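Local coordinates for DUF3863 domain-containing protein (Parabacteroides distasonis, PDB 3LM3) that is of unknown function but is probably a glycoside hydrolase or carbohydrate deacetylase, at residues Asn277-Val282 / Lys331-Asn336. Numbering follows the deposited sequence.
Sequences NGFGWV and KQYKSN
Tyr333 reaches across to Phe279 with the phenol end of its ring, and the two aromatic side chains make up nearly all of this small, buried contact. The hydroxyl arrives at the edge of the Phe279 ring, close to the ring plane, with Tyr333 OH 3.6 Å from Phe279 CE1 and 3.8 Å from Phe279 CD1. Behind it the carbon rims touch obliquely, Tyr333 CE2 lying 4.1 Å from Phe279 CE1, without stacking. Phe279 CG sits between its backbone N and carbonyl carbon (chi1 66°), which brings the ring toward the tyrosine. Within its own segment, Gln332 CG lies over one face of the Tyr333 ring, toward its rim.

The polar link is indirect. One water donates to Asn277 O at 2.7 Å and hydrogen-bonds Tyr333 OH at 2.8 Å, bridging a gap too long for a direct bond. A phenylalanine in place of Tyr333 would probably cost this water its tyrosine partner, break the bridge to Asn277 O and weaken the contact at the edge of Phe279.

Each segment spans the C-terminal end of a helix: Asn277 closes helix 255-277, Gly278 turns the chain with positive phi into strand 280-287, which pairs in parallel with strand 21-29, and Tyr333 is the first non-helical residue after helix 322-332. Phe279 also packs on Ile17 and Tyr341, and Asn277 ND2 hydrogen-bonds Arg342 O, tying this corner to strand 341-346 of the antiparallel sheet.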
# COMPACT_ATOMS: atom_id res chain seq x y z
N ASN A 277 -9.74 15.86 -0.76
CA ASN A 277 -9.82 15.00 0.44
C ASN A 277 -9.38 15.65 1.73
O ASN A 277 -9.57 15.08 2.79
CB ASN A 277 -9.01 13.72 0.18
CG ASN A 277 -9.54 12.96 -1.02
OD1 ASN A 277 -10.77 12.84 -1.15
ND2 ASN A 277 -8.64 12.49 -1.91
N GLY A 278 -8.69 16.77 1.63
CA GLY A 278 -8.22 17.49 2.79
C GLY A 278 -6.82 17.14 3.24
O GLY A 278 -6.25 17.82 4.09
N PHE A 279 -6.25 16.06 2.71
CA PHE A 279 -4.85 15.70 2.96
C PHE A 279 -4.42 14.91 1.73
O PHE A 279 -5.28 14.49 0.92
CB PHE A 279 -4.65 14.85 4.22
CG PHE A 279 -5.27 13.47 4.17
CD1 PHE A 279 -6.58 13.26 4.55
CD2 PHE A 279 -4.52 12.38 3.77
CE1 PHE A 279 -7.16 11.98 4.52
CE2 PHE A 279 -5.08 11.11 3.73
CZ PHE A 279 -6.40 10.91 4.10
N GLY A 280 -3.11 14.69 1.60
CA GLY A 280 -2.59 13.80 0.55
C GLY A 280 -1.62 12.83 1.17
O GLY A 280 -0.85 13.22 2.04
N TRP A 281 -1.62 11.60 0.67
CA TRP A 281 -0.76 10.55 1.21
C TRP A 281 -0.28 9.63 0.10
O TRP A 281 -1.08 9.13 -0.71
CB TRP A 281 -1.53 9.74 2.26
CG TRP A 281 -0.82 8.48 2.69
CD1 TRP A 281 0.44 8.37 3.20
CD2 TRP A 281 -1.35 7.15 2.63
NE1 TRP A 281 0.72 7.04 3.47
CE2 TRP A 281 -0.35 6.27 3.09
CE3 TRP A 281 -2.57 6.61 2.20
CZ2 TRP A 281 -0.53 4.89 3.17
CZ3 TRP A 281 -2.74 5.26 2.25
CH2 TRP A 281 -1.74 4.41 2.74
N VAL A 282 1.03 9.43 0.05
CA VAL A 282 1.71 8.52 -0.84
C VAL A 282 2.42 7.48 0.03
O VAL A 282 3.10 7.82 1.01
CB VAL A 282 2.74 9.27 -1.69
CG1 VAL A 282 3.72 8.30 -2.38
CG2 VAL A 282 2.02 10.19 -2.70
N LYS A 331 -6.36 9.73 14.72
CA LYS A 331 -6.65 10.86 15.60
C LYS A 331 -7.82 11.70 15.08
O LYS A 331 -8.61 12.24 15.87
CB LYS A 331 -5.39 11.70 15.79
CG LYS A 331 -5.53 12.85 16.75
CD LYS A 331 -4.18 13.24 17.34
CE LYS A 331 -3.25 13.83 16.30
NZ LYS A 331 -2.16 14.65 16.92
N GLN A 332 -7.92 11.81 13.76
CA GLN A 332 -8.92 12.66 13.11
C GLN A 332 -10.21 11.92 12.75
O GLN A 332 -11.30 12.46 12.89
CB GLN A 332 -8.31 13.28 11.85
CG GLN A 332 -9.21 14.22 11.08
CD GLN A 332 -9.52 15.49 11.84
OE1 GLN A 332 -8.77 15.90 12.71
NE2 GLN A 332 -10.64 16.12 11.50
N TYR A 333 -10.08 10.68 12.29
CA TYR A 333 -11.20 9.91 11.76
C TYR A 333 -11.49 8.78 12.71
O TYR A 333 -10.62 7.94 12.95
CB TYR A 333 -10.83 9.33 10.37
CG TYR A 333 -10.53 10.40 9.32
CD1 TYR A 333 -11.55 10.92 8.54
CD2 TYR A 333 -9.26 10.91 9.13
CE1 TYR A 333 -11.30 11.92 7.60
CE2 TYR A 333 -9.00 11.92 8.19
CZ TYR A 333 -10.04 12.41 7.43
OH TYR A 333 -9.80 13.41 6.51
N LYS A 334 -12.70 8.76 13.27
CA LYS A 334 -13.06 7.81 14.31
C LYS A 334 -13.99 6.69 13.88
O LYS A 334 -14.16 5.71 14.61
CB LYS A 334 -13.70 8.57 15.48
CG LYS A 334 -12.77 9.61 16.12
CD LYS A 334 -11.49 8.96 16.65
CE LYS A 334 -10.61 9.91 17.38
NZ LYS A 334 -9.34 9.24 17.77
N SER A 335 -14.62 6.84 12.72
CA SER A 335 -15.45 5.77 12.12
C SER A 335 -15.38 5.95 10.63
O SER A 335 -14.86 6.95 10.13
CB SER A 335 -16.90 5.84 12.58
OG SER A 335 -17.61 6.78 11.84
N ASN A 336 -15.94 5.01 9.90
CA ASN A 336 -15.96 5.13 8.46
C ASN A 336 -17.03 6.06 7.93
O ASN A 336 -17.10 6.28 6.74
CB ASN A 336 -16.04 3.76 7.81
CG ASN A 336 -14.82 2.90 8.12
OD1 ASN A 336 -13.68 3.39 8.15
ND2 ASN A 336 -15.04 1.60 8.34
O HOH W 1 -10.53 12.78 3.91